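Local coordinates for nitroreductase (Desulfitobacterium hafniense, PDB 3PXV), which binds flavin mononucleotide and probably works as an oxidoreductase of the nitroreductase family, at residues E27-I32 with A93-V98; N55-Q60 with S151-F156; A68-M73 with T137-A142; N80-M83 with R88-Y91. All blocks are in the same frame, centred on the assembly; numbering follows the deposited sequence. Where two conformers were deposited one is given.

Contact 1 of 4, residues E27-I32 with A93-V98; sequences ELLQAI and APCMIV
L29 and I32, one helical turn apart, meet C95 and I97, two residues apart on a strand, in two separate apolar touches. The first is made by the end of L29: its CD2 comes to 3.9 Å from SG of C95. The CA–CB bond of this leucine does not aim at the strand. With CG beside the backbone N (chi1 -70°) and the chain extended beyond it, however, CD2 is carried over to the sulfur. On the strand, SG of C95 stands between its own backbone N and carbonyl carbon (chi1 73°), a cramped rotamer in which the thiol faces the helix. In the second touch the two branches of the isoleucines play different parts. I32 offers its short branch, CG2, whereas I97 offers the end of its long one, and I32 CG2 lies 3.8 Å from I97 CD1, with the side chains crossing at a slant. All four residues are buried. Between C95 and I97, M96 (selenomethionine) points to the other face of the sheet, the usual alternation along a strand. V52 lies against both L29 and I97, and I120 of helix 106-126 against both I32 and I97, so strand 50-53 and helix 106-126 flank the contact. Such layering of helix 26-36 on an inner strand of an antiparallel sheet belongs to the alpha+beta core of the FMN-dependent nitroreductase-like fold.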
loop_
_atom_site.group_PDB
_atom_site.type_symbol
_atom_site.label_atom_id
_atom_site.label_comp_id
_atom_site.label_asym_id
_atom_site.label_seq_id
_atom_site.Cartn_x
_atom_site.Cartn_y
_atom_site.Cartn_z
ATOM N N GLU B 27 16.192 18.365 0.990
ATOM C CA GLU B 27 16.705 17.490 -0.070
ATOM C C GLU B 27 16.076 16.099 0.094
ATOM O O GLU B 27 15.518 15.539 -0.846
ATOM C CB GLU B 27 18.243 17.405 0.025
ATOM C CG GLU B 27 18.976 16.831 -1.201
ATOM C CD GLU B 27 20.494 16.710 -0.985
ATOM O OE1 GLU B 27 20.915 16.271 0.108
ATOM O OE2 GLU B 27 21.266 17.049 -1.908
ATOM N N LEU B 28 16.144 15.555 1.311
ATOM C CA LEU B 28 15.585 14.229 1.597
ATOM C C LEU B 28 14.045 14.207 1.605
ATOM O O LEU B 28 13.448 13.276 1.101
ATOM C CB LEU B 28 16.129 13.686 2.926
ATOM C CG LEU B 28 17.643 13.460 3.014
ATOM C CD1 LEU B 28 18.055 13.194 4.434
ATOM C CD2 LEU B 28 18.111 12.338 2.095
ATOM N N LEU B 29 13.412 15.210 2.203
ATOM C CA LEU B 29 11.969 15.284 2.228
ATOM C C LEU B 29 11.417 15.306 0.805
ATOM O O LEU B 29 10.405 14.670 0.528
ATOM C CB LEU B 29 11.471 16.519 2.985
ATOM C CG LEU B 29 11.663 16.548 4.497
ATOM C CD1 LEU B 29 11.175 17.896 5.067
ATOM C CD2 LEU B 29 10.966 15.362 5.179
ATOM N N GLN B 30 12.085 16.029 -0.085
ATOM C CA GLN B 30 11.677 16.126 -1.484
ATOM C C GLN B 30 11.816 14.785 -2.204
ATOM O O GLN B 30 10.917 14.404 -2.941
ATOM C CB GLN B 30 12.484 17.219 -2.210
ATOM C CG GLN B 30 12.100 17.454 -3.655
ATOM C CD GLN B 30 10.619 17.802 -3.850
ATOM O OE1 GLN B 30 9.964 18.363 -2.959
ATOM N NE2 GLN B 30 10.094 17.479 -5.039
ATOM N N ALA B 31 12.930 14.082 -1.982
ATOM C CA ALA B 31 13.161 12.768 -2.602
ATOM C C ALA B 31 12.066 11.802 -2.199
ATOM O O ALA B 31 11.581 11.030 -3.029
ATOM C CB ALA B 31 14.517 12.201 -2.204
ATOM N N ILE B 32 11.673 11.870 -0.924
ATOM C CA ILE B 32 10.622 11.024 -0.381
ATOM C C ILE B 32 9.239 11.374 -0.960
ATOM O O ILE B 32 8.450 10.473 -1.294
ATOM C CB ILE B 32 10.574 11.148 1.146
ATOM C CG1 ILE B 32 11.852 10.553 1.762
ATOM C CG2 ILE B 32 9.299 10.480 1.700
ATOM C CD1 ILE B 32 12.042 10.901 3.264
ATOM N N ALA B 93 8.311 13.063 16.697
ATOM C CA ALA B 93 8.694 13.242 15.299
ATOM C C ALA B 93 8.561 14.698 14.955
ATOM O O ALA B 93 7.557 15.310 15.303
ATOM C CB ALA B 93 7.820 12.413 14.369
ATOM N N PRO B 94 9.560 15.251 14.253
ATOM C CA PRO B 94 9.546 16.653 13.891
ATOM C C PRO B 94 8.831 16.960 12.575
ATOM O O PRO B 94 8.714 18.121 12.212
ATOM C CB PRO B 94 11.034 16.978 13.802
ATOM C CG PRO B 94 11.622 15.700 13.256
ATOM C CD PRO B 94 10.829 14.606 13.882
ATOM N N CYS B 95 8.394 15.935 11.851
ATOM C CA CYS B 95 7.645 16.137 10.608
ATOM C C CYS B 95 6.932 14.871 10.197
ATOM O O CYS B 95 7.233 13.791 10.676
ATOM C CB CYS B 95 8.550 16.577 9.457
ATOM S SG CYS B 95 9.567 15.273 8.843
HETATM N N MSE B 96 5.986 15.016 9.288
HETATM C CA MSE B 96 5.220 13.879 8.816
HETATM C C MSE B 96 4.621 14.198 7.472
HETATM O O MSE B 96 4.487 15.345 7.092
HETATM C CB MSE B 96 4.076 13.523 9.802
HETATM C CG MSE B 96 2.985 14.585 9.955
HETATM SE SE MSE B 96 1.600 14.018 11.159
HETATM C CE MSE B 96 0.572 15.669 11.210
ATOM N N ILE B 97 4.281 13.153 6.749
ATOM C CA ILE B 97 3.585 13.317 5.504
ATOM C C ILE B 97 2.188 12.833 5.769
ATOM O O ILE B 97 2.001 11.699 6.226
ATOM C CB ILE B 97 4.223 12.528 4.394
ATOM C CG1 ILE B 97 5.549 13.202 4.024
ATOM C CG2 ILE B 97 3.271 12.458 3.214
ATOM C CD1 ILE B 97 6.355 12.479 2.955
ATOM N N VAL B 98 1.222 13.718 5.545
ATOM C CA VAL B 98 -0.200 13.414 5.699
ATOM C C VAL B 98 -0.763 13.122 4.326
ATOM O O VAL B 98 -0.526 13.892 3.406
ATOM C CB VAL B 98 -0.951 14.601 6.345
ATOM C CG1 VAL B 98 -2.451 14.308 6.452
ATOM C CG2 VAL B 98 -0.326 14.896 7.750
#

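Contact 2 of 4, residues N55-Q60 with S151-F156; sequences NKELMQ and SKRLGF
L58 reaches between R153 and L154 and carries most of the apolar contact. Its CG is anti to the backbone N (chi1 177°), which sends the branch out to helix 147-154, where the two methyls part company. CD2 of L58 goes to the leucine, 3.8 Å from L154 CD2. Its CD1 sits over the centre of one face of the R153 guanidinium, 3.6 Å above the plane, while the arginine chain, bent at chi3, runs past it in the opposite direction. E57 adds a lesser touch, its CG near the guanidinium plane at the edge. Where the two segments meet, helix 56-72 starts and helix 147-154 stops, and each end has a classic signature. N55 is the N-cap: its OD1 accepts from L58 N at 3.0 Å, with an N-H...O angle of 162° and the donor in the carbonyl plane, so the residue whose side chain packs across the contact also supplies the N-H of the capping bond. G155, with positive phi, is the C-prime residue of a Schellman motif in which F156 N binds S151 O at 2.9 Å. As for charges, NH1 of R153 forms salt bridges with E61, one turn on from E57, and with E149 of its own helix. The carboxylate of E57 stays apart, OE2 being 5.4 Å from R153 NH2. The second subunit also comes in here: V188 of that subunit packs on L58, and N55 ND2 donates to the carbonyl of its E189.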
loop_
_atom_site.group_PDB
_atom_site.type_symbol
_atom_site.label_atom_id
_atom_site.label_comp_id
_atom_site.label_asym_id
_atom_site.label_seq_id
_atom_site.Cartn_x
_atom_site.Cartn_y
_atom_site.Cartn_z
ATOM N N ASN B 55 5.532 21.985 10.362
ATOM C CA ASN B 55 5.144 22.976 11.338
ATOM C C ASN B 55 4.907 22.321 12.696
ATOM O O ASN B 55 3.979 21.518 12.843
ATOM C CB ASN B 55 3.899 23.685 10.831
ATOM C CG ASN B 55 3.535 24.904 11.657
ATOM O OD1 ASN B 55 2.874 24.797 12.692
ATOM N ND2 ASN B 55 3.912 26.081 11.164
ATOM N N LYS B 56 5.735 22.674 13.680
ATOM C CA LYS B 56 5.665 22.064 15.014
ATOM C C LYS B 56 4.343 22.358 15.728
ATOM O O LYS B 56 3.713 21.465 16.305
ATOM C CB LYS B 56 6.837 22.532 15.872
ATOM C CG LYS B 56 7.027 21.736 17.169
ATOM C CD LYS B 56 8.220 22.266 18.025
ATOM C CE LYS B 56 8.572 21.287 19.168
ATOM N NZ LYS B 56 9.663 21.770 20.085
ATOM N N GLU B 57 3.921 23.608 15.665
ATOM C CA GLU B 57 2.700 24.023 16.332
ATOM C C GLU B 57 1.514 23.177 15.872
ATOM O O GLU B 57 0.799 22.616 16.705
ATOM C CB GLU B 57 2.436 25.523 16.101
ATOM C CG GLU B 57 1.146 26.056 16.723
ATOM C CD GLU B 57 1.102 25.876 18.235
ATOM O OE1 GLU B 57 2.183 25.747 18.855
ATOM O OE2 GLU B 57 -0.012 25.862 18.804
ATOM N N LEU B 58 1.332 23.059 14.554
ATOM C CA LEU B 58 0.201 22.310 13.990
ATOM C C LEU B 58 0.297 20.848 14.409
ATOM O O LEU B 58 -0.696 20.231 14.748
ATOM C CB LEU B 58 0.160 22.455 12.454
ATOM C CG LEU B 58 -0.909 21.704 11.643
ATOM C CD1 LEU B 58 -2.321 22.009 12.125
ATOM C CD2 LEU B 58 -0.789 22.033 10.174
HETATM N N MSE B 59 1.504 20.296 14.385
HETATM C CA MSE B 59 1.704 18.908 14.778
HETATM C C MSE B 59 1.294 18.688 16.238
HETATM O O MSE B 59 0.546 17.762 16.525
HETATM C CB MSE B 59 3.149 18.472 14.529
HETATM C CG MSE B 59 3.494 18.298 13.037
HETATM SE SE MSE B 59 5.082 17.248 12.824
HETATM C CE MSE B 59 4.402 15.643 13.606
ATOM N N GLN B 60 1.775 19.548 17.147
ATOM C CA GLN B 60 1.408 19.469 18.575
ATOM C C GLN B 60 -0.099 19.611 18.788
ATOM O O GLN B 60 -0.673 18.945 19.647
ATOM C CB GLN B 60 2.134 20.539 19.425
ATOM C CG GLN B 60 3.661 20.358 19.600
ATOM C CD GLN B 60 4.298 21.452 20.506
ATOM O OE1 GLN B 60 3.887 22.610 20.489
ATOM N NE2 GLN B 60 5.304 21.067 21.291
ATOM N N SER B 151 -8.094 20.706 8.290
ATOM C CA SER B 151 -8.090 20.465 6.851
ATOM C C SER B 151 -7.550 21.659 6.096
ATOM O O SER B 151 -6.722 21.506 5.203
ATOM C CB SER B 151 -9.467 20.046 6.340
ATOM O OG SER B 151 -9.806 18.750 6.836
ATOM N N LYS B 152 -7.987 22.854 6.469
ATOM C CA LYS B 152 -7.522 24.059 5.799
ATOM C C LYS B 152 -6.078 24.352 6.157
ATOM O O LYS B 152 -5.292 24.749 5.316
ATOM C CB LYS B 152 -8.408 25.260 6.146
ATOM C CG LYS B 152 -9.807 25.162 5.577
ATOM C CD LYS B 152 -10.653 26.396 5.918
ATOM C CE LYS B 152 -10.922 26.515 7.422
ATOM N NZ LYS B 152 -11.968 27.545 7.728
ATOM N N ARG B 153 -5.713 24.164 7.407
ATOM C CA ARG B 153 -4.334 24.431 7.794
ATOM C C ARG B 153 -3.381 23.483 7.061
ATOM O O ARG B 153 -2.266 23.867 6.714
ATOM C CB ARG B 153 -4.170 24.344 9.307
ATOM C CG ARG B 153 -4.962 25.413 10.024
ATOM C CD ARG B 153 -4.921 25.225 11.516
ATOM N NE ARG B 153 -3.601 25.465 12.075
ATOM C CZ ARG B 153 -3.319 25.387 13.372
ATOM N NH1 ARG B 153 -4.263 25.047 14.255
ATOM N NH2 ARG B 153 -2.092 25.639 13.786
ATOM N N LEU B 154 -3.840 22.267 6.793
ATOM C CA LEU B 154 -3.008 21.284 6.068
ATOM C C LEU B 154 -3.080 21.497 4.572
ATOM O O LEU B 154 -2.176 21.119 3.858
ATOM C CB LEU B 154 -3.438 19.864 6.409
ATOM C CG LEU B 154 -3.013 19.416 7.806
ATOM C CD1 LEU B 154 -3.830 18.228 8.291
ATOM C CD2 LEU B 154 -1.516 19.109 7.821
ATOM N N GLY B 155 -4.168 22.115 4.115
ATOM C CA GLY B 155 -4.392 22.373 2.712
ATOM C C GLY B 155 -5.052 21.218 1.980
ATOM O O GLY B 155 -4.846 21.046 0.794
ATOM N N PHE B 156 -5.854 20.425 2.678
ATOM C CA PHE B 156 -6.588 19.327 2.058
ATOM C C PHE B 156 -7.472 19.853 0.928
ATOM O O PHE B 156 -8.009 20.950 1.037
ATOM C CB PHE B 156 -7.558 18.716 3.082
ATOM C CG PHE B 156 -6.967 17.694 3.997
ATOM C CD1 PHE B 156 -5.600 17.634 4.263
ATOM C CD2 PHE B 156 -7.816 16.844 4.689
ATOM C CE1 PHE B 156 -5.089 16.687 5.138
ATOM C CE2 PHE B 156 -7.322 15.914 5.578
ATOM C CZ PHE B 156 -5.955 15.835 5.812
#

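Contact 3 of 4, residues A68-M73 with T137-A142; sequences AYLAGM and TGLAFA
Y69 and L70, near the end of helix 56-72, pack through apolar and CH-pi contacts against L139 and A142 of the loop that leaves strand 130-133 for helix 147-154. The CH-pi contact is made by A142, whose CB lies 3.7 Å from the centroid of the Y69 ring and only 14° from the ring normal. The methyl is displaced somewhat toward the rim, nearest CE2. CG of the tyrosine, anti to the backbone N (chi1 -173°), carries the ring out to the loop, where this face meets the methyl. L139 divides its two methyls between the neighbouring helix residues. CD2 reaches Y69 CD2 at 4.0 Å, coming in obliquely to the ring. CD1 presses into L70, 3.4 Å from both CG and CD1 of that residue, tighter than carbon atoms normally pack, and the two leucines cross at about a right angle. Although the CA–CB bond of L70 does not aim at the loop, the extended rest of the side chain brings its end there, where Y79 and I82 of helix 77-84 also touch it. On the loop side, bonds from A140 N to T137 O and from F141 N to G138 O, both 3.2 Å, keep the backbone tightly turned, so that L139 and A142, three residues apart, both point to helix 56-72. L139 also lies close to Y136, which with G135 binds FMN. The contact thus joins the end of a long helix to the loop that continues directly from the flavin-binding residues of this nitroreductase fold.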
loop_
_atom_site.group_PDB
_atom_site.type_symbol
_atom_site.label_atom_id
_atom_site.label_comp_id
_atom_site.label_asym_id
_atom_site.label_seq_id
_atom_site.Cartn_x
_atom_site.Cartn_y
_atom_site.Cartn_z
ATOM N N ALA B 68 -7.008 13.851 23.257
ATOM C CA ALA B 68 -8.219 14.275 23.982
ATOM C C ALA B 68 -9.467 13.535 23.511
ATOM O O ALA B 68 -10.361 13.253 24.314
ATOM C CB ALA B 68 -8.412 15.780 23.889
ATOM N N TYR B 69 -9.508 13.186 22.225
ATOM C CA TYR B 69 -10.616 12.434 21.709
ATOM C C TYR B 69 -10.591 11.085 22.375
ATOM O O TYR B 69 -11.611 10.623 22.863
ATOM C CB TYR B 69 -10.537 12.266 20.184
ATOM C CG TYR B 69 -11.772 11.626 19.584
ATOM C CD1 TYR B 69 -12.964 12.335 19.516
ATOM C CD2 TYR B 69 -11.759 10.323 19.106
ATOM C CE1 TYR B 69 -14.125 11.774 18.979
ATOM C CE2 TYR B 69 -12.917 9.747 18.558
ATOM C CZ TYR B 69 -14.096 10.489 18.489
ATOM O OH TYR B 69 -15.262 9.968 17.950
ATOM N N LEU B 70 -9.420 10.457 22.396
ATOM C CA LEU B 70 -9.257 9.149 23.025
ATOM C C LEU B 70 -9.588 9.240 24.507
ATOM O O LEU B 70 -10.334 8.400 25.035
ATOM C CB LEU B 70 -7.834 8.619 22.861
ATOM C CG LEU B 70 -7.374 8.177 21.481
ATOM C CD1 LEU B 70 -5.852 7.851 21.491
ATOM C CD2 LEU B 70 -8.203 6.992 21.039
ATOM N N ALA B 71 -9.048 10.258 25.177
ATOM C CA ALA B 71 -9.323 10.440 26.602
ATOM C C ALA B 71 -10.785 10.784 26.903
ATOM O O ALA B 71 -11.173 10.774 28.066
ATOM C CB ALA B 71 -8.403 11.505 27.199
ATOM N N GLY B 72 -11.574 11.112 25.875
ATOM C CA GLY B 72 -13.001 11.444 26.034
ATOM C C GLY B 72 -13.997 10.294 25.900
ATOM O O GLY B 72 -15.145 10.427 26.270
HETATM N N MSE B 73 -13.574 9.158 25.366
HETATM C CA MSE B 73 -14.465 8.010 25.200
HETATM C C MSE B 73 -14.828 7.413 26.543
HETATM O O MSE B 73 -14.107 7.615 27.505
HETATM C CB MSE B 73 -13.763 6.930 24.377
HETATM C CG MSE B 73 -13.429 7.354 22.979
HETATM SE SE MSE B 73 -12.246 6.122 22.188
HETATM C CE MSE B 73 -12.373 6.793 20.395
ATOM N N THR B 137 -2.906 10.006 13.642
ATOM C CA THR B 137 -3.001 11.409 13.226
ATOM C C THR B 137 -4.467 11.685 12.898
ATOM O O THR B 137 -4.933 12.812 13.047
ATOM C CB THR B 137 -2.186 11.703 11.941
ATOM O OG1 THR B 137 -0.860 11.204 12.086
ATOM C CG2 THR B 137 -2.165 13.202 11.630
ATOM N N GLY B 138 -5.172 10.644 12.432
ATOM C CA GLY B 138 -6.583 10.732 12.086
ATOM C C GLY B 138 -7.522 11.164 13.203
ATOM O O GLY B 138 -8.626 11.621 12.945
ATOM N N LEU B 139 -7.083 10.995 14.442
ATOM C CA LEU B 139 -7.879 11.359 15.604
ATOM C C LEU B 139 -8.059 12.884 15.731
ATOM O O LEU B 139 -8.983 13.352 16.383
ATOM C CB LEU B 139 -7.259 10.774 16.877
ATOM C CG LEU B 139 -7.270 9.259 17.031
ATOM C CD1 LEU B 139 -6.446 8.806 18.273
ATOM C CD2 LEU B 139 -8.699 8.753 17.116
ATOM N N ALA B 140 -7.203 13.657 15.066
ATOM C CA ALA B 140 -7.319 15.113 15.077
ATOM C C ALA B 140 -8.620 15.588 14.409
ATOM O O ALA B 140 -9.095 16.677 14.691
ATOM C CB ALA B 140 -6.124 15.727 14.392
ATOM N N PHE B 141 -9.193 14.757 13.548
ATOM C CA PHE B 141 -10.391 15.101 12.789
ATOM C C PHE B 141 -11.639 14.416 13.295
ATOM O O PHE B 141 -12.739 14.762 12.893
ATOM C CB PHE B 141 -10.221 14.616 11.350
ATOM C CG PHE B 141 -9.002 15.159 10.657
ATOM C CD1 PHE B 141 -7.783 14.553 10.803
ATOM C CD2 PHE B 141 -9.094 16.270 9.837
ATOM C CE1 PHE B 141 -6.682 15.040 10.174
ATOM C CE2 PHE B 141 -7.990 16.758 9.215
ATOM C CZ PHE B 141 -6.780 16.139 9.390
ATOM N N ALA B 142 -11.449 13.457 14.189
ATOM C CA ALA B 142 -12.505 12.541 14.604
ATOM C C ALA B 142 -13.742 13.125 15.240
ATOM O O ALA B 142 -14.820 12.611 15.020
ATOM C CB ALA B 142 -11.922 11.417 15.482
#

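Contact 4 of 4, residues N80-M83 with R88-Y91; sequences NRIM and RLFY. With FMN (flavin mononucleotide), chain F.
A water bridges the carbonyls of I82 and R88, lying 2.8 Å from R88 O and 3.1 Å from I82 O, and so links the helix to the loop that follows it. Beside this bridge the direct contacts are loose. I82 CG2 comes to 4.1 Å from R88 O, and the end of its longer branch, CD1, stands 4.2 Å from L89 CD1, the two side chains passing at a slant. The loop then turns to the cofactor. Y91 hydroxyl donates to the flavin carbonyl, OH to FMN O2 being a short 2.5 Å, and O2 lies at the edge of the phenol ring, near its plane. With CG beside the backbone N (chi1 -50°), the ring swings out to the pyrimidine end of the flavin. The guanidinium of R88 lies with one face against the backbone of Y91, whose carbonyl carbon is 3.4 Å from its plane. E63 of helix 56-72 anchors the turn by accepting from the backbone N of both L89 and F90. I82 packs on L67 of that same helix, so helix 56-72 backs both helix 77-84 and the FMN-binding loop that leads on to strand 95-101.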
loop_
_atom_site.group_PDB
_atom_site.type_symbol
_atom_site.label_atom_id
_atom_site.label_comp_id
_atom_site.label_asym_id
_atom_site.label_seq_id
_atom_site.Cartn_x
_atom_site.Cartn_y
_atom_site.Cartn_z
ATOM N N ASN B 80 -5.277 4.802 27.844
ATOM C CA ASN B 80 -4.411 4.388 28.931
ATOM C C ASN B 80 -3.208 3.575 28.428
ATOM O O ASN B 80 -2.113 3.734 28.954
ATOM C CB ASN B 80 -5.209 3.629 29.994
ATOM C CG ASN B 80 -6.169 4.537 30.786
ATOM O OD1 ASN B 80 -5.967 5.748 30.889
ATOM N ND2 ASN B 80 -7.200 3.944 31.354
ATOM N N ARG B 81 -3.395 2.725 27.416
ATOM C CA ARG B 81 -2.269 1.972 26.851
ATOM C C ARG B 81 -1.244 2.981 26.305
ATOM O O ARG B 81 -0.054 2.821 26.527
ATOM C CB ARG B 81 -2.718 0.968 25.774
ATOM N N ILE B 82 -1.724 4.036 25.640
ATOM C CA ILE B 82 -0.880 5.124 25.111
ATOM C C ILE B 82 -0.136 5.944 26.194
ATOM O O ILE B 82 1.044 6.252 26.025
ATOM C CB ILE B 82 -1.718 6.095 24.252
ATOM C CG1 ILE B 82 -2.215 5.366 23.000
ATOM C CG2 ILE B 82 -0.898 7.315 23.869
ATOM C CD1 ILE B 82 -3.440 5.951 22.389
HETATM N N MSE B 83 -0.803 6.310 27.290
HETATM C CA MSE B 83 -0.117 7.070 28.349
HETATM C C MSE B 83 0.969 6.241 29.048
HETATM O O MSE B 83 1.924 6.802 29.587
HETATM C CB MSE B 83 -1.102 7.633 29.392
HETATM C CG MSE B 83 -2.069 8.684 28.854
HETATM SE SE MSE B 83 -1.292 10.237 27.939
HETATM C CE MSE B 83 -0.839 11.376 29.440
ATOM N N ARG B 88 2.798 9.852 23.875
ATOM C CA ARG B 88 2.981 10.554 22.634
ATOM C C ARG B 88 2.329 9.743 21.563
ATOM O O ARG B 88 2.329 8.506 21.599
ATOM C CB ARG B 88 4.459 10.779 22.320
ATOM C CG ARG B 88 5.174 11.830 23.247
ATOM C CD ARG B 88 6.699 11.861 22.987
ATOM N NE ARG B 88 7.293 10.513 23.086
ATOM C CZ ARG B 88 8.540 10.184 22.723
ATOM N NH1 ARG B 88 9.377 11.097 22.222
ATOM N NH2 ARG B 88 8.951 8.921 22.857
ATOM N N LEU B 89 1.747 10.465 20.619
ATOM C CA LEU B 89 1.049 9.880 19.506
ATOM C C LEU B 89 2.039 9.950 18.313
ATOM O O LEU B 89 2.127 9.020 17.529
ATOM C CB LEU B 89 -0.231 10.693 19.308
ATOM C CG LEU B 89 -1.593 10.098 18.989
ATOM C CD1 LEU B 89 -1.945 8.913 19.862
ATOM C CD2 LEU B 89 -2.655 11.209 19.109
ATOM N N PHE B 90 2.838 11.022 18.238
ATOM C CA PHE B 90 3.819 11.175 17.179
ATOM C C PHE B 90 5.262 10.877 17.575
ATOM O O PHE B 90 6.180 11.102 16.789
ATOM C CB PHE B 90 3.708 12.553 16.533
ATOM C CG PHE B 90 2.338 12.862 15.994
ATOM C CD1 PHE B 90 1.504 11.852 15.505
ATOM C CD2 PHE B 90 1.910 14.172 15.901
ATOM C CE1 PHE B 90 0.239 12.152 14.995
ATOM C CE2 PHE B 90 0.666 14.484 15.384
ATOM C CZ PHE B 90 -0.176 13.480 14.934
ATOM N N TYR B 91 5.448 10.335 18.771
ATOM C CA TYR B 91 6.745 9.925 19.290
ATOM C C TYR B 91 7.884 10.949 19.117
ATOM O O TYR B 91 9.048 10.592 18.926
ATOM C CB TYR B 91 7.118 8.578 18.669
ATOM C CG TYR B 91 6.006 7.540 18.771
ATOM C CD1 TYR B 91 5.698 6.916 19.989
ATOM C CD2 TYR B 91 5.270 7.173 17.642
ATOM C CE1 TYR B 91 4.681 5.963 20.065
ATOM C CE2 TYR B 91 4.237 6.231 17.721
ATOM C CZ TYR B 91 3.953 5.631 18.929
ATOM O OH TYR B 91 2.941 4.703 18.979
HETATM N N1 FMN F . 1.940 2.227 15.015
HETATM C C2 FMN F . 1.739 3.176 15.999
HETATM O O2 FMN F . 2.465 3.255 16.987
HETATM N N3 FMN F . 0.700 4.057 15.878
HETATM C C4 FMN F . -0.155 4.019 14.804
HETATM O O4 FMN F . -1.066 4.833 14.767
HETATM C C4A FMN F . 0.050 3.062 13.809
HETATM N N5 FMN F . -0.767 2.985 12.716
HETATM C C5A FMN F . -0.403 2.224 11.633
HETATM C C6 FMN F . -1.107 2.361 10.433
HETATM C C7 FMN F . -0.763 1.612 9.317
HETATM C C7M FMN F . -1.535 1.797 8.067
HETATM C C8 FMN F . 0.286 0.710 9.405
HETATM C C8M FMN F . 0.701 -0.121 8.246
HETATM C C9 FMN F . 0.998 0.570 10.601
HETATM C C9A FMN F . 0.653 1.333 11.733
HETATM N N10 FMN F . 1.324 1.218 12.939
HETATM C C10 FMN F . 1.109 2.163 13.921
HETATM C "C1'" FMN F . 2.644 0.504 12.947
HETATM C "C2'" FMN F . 2.417 -0.985 13.145
HETATM O "O2'" FMN F . 2.166 -1.215 14.518
HETATM C "C3'" FMN F . 3.638 -1.752 12.646
HETATM O "O3'" FMN F . 3.834 -1.546 11.263
HETATM C "C4'" FMN F . 3.458 -3.240 12.889
HETATM O "O4'" FMN F . 3.389 -3.411 14.272
HETATM C "C5'" FMN F . 4.602 -4.075 12.312
HETATM O "O5'" FMN F . 5.835 -3.649 12.860
HETATM P P FMN F . 6.985 -3.026 11.929
HETATM O O1P FMN F . 8.056 -2.524 12.841
HETATM O O2P FMN F . 6.477 -1.852 11.069
HETATM O O3P FMN F . 7.467 -4.174 11.106
HETATM O O HOH W 1 2.219 6.232 23.182
#

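How the contacts relate
All four contacts lie within one chain of the dimer, their segments running in the order 27-32, 55-60, 68-73, 80-83, 88-91, 93-98, 137-142, 151-156. Contact 1 therefore crosses contacts 2 and 3, contact 2 encloses contact 3, and contact 4 falls within the span of each. Helix 56-72 serves contact 2 with its start and contact 3 with its end, about 16 Å apart between centres; F141 and F156 also join these two. Contact 1, on the sheet, is about 14 Å from contact 2 and about 22 Å from contact 4, centre to centre. Contacts 3 and 4, about 12 Å between centres, lie toward the flavin, whereas contacts 1 and 2 touch the second subunit. Sheet, dimer interface and cofactor pocket are thereby connected.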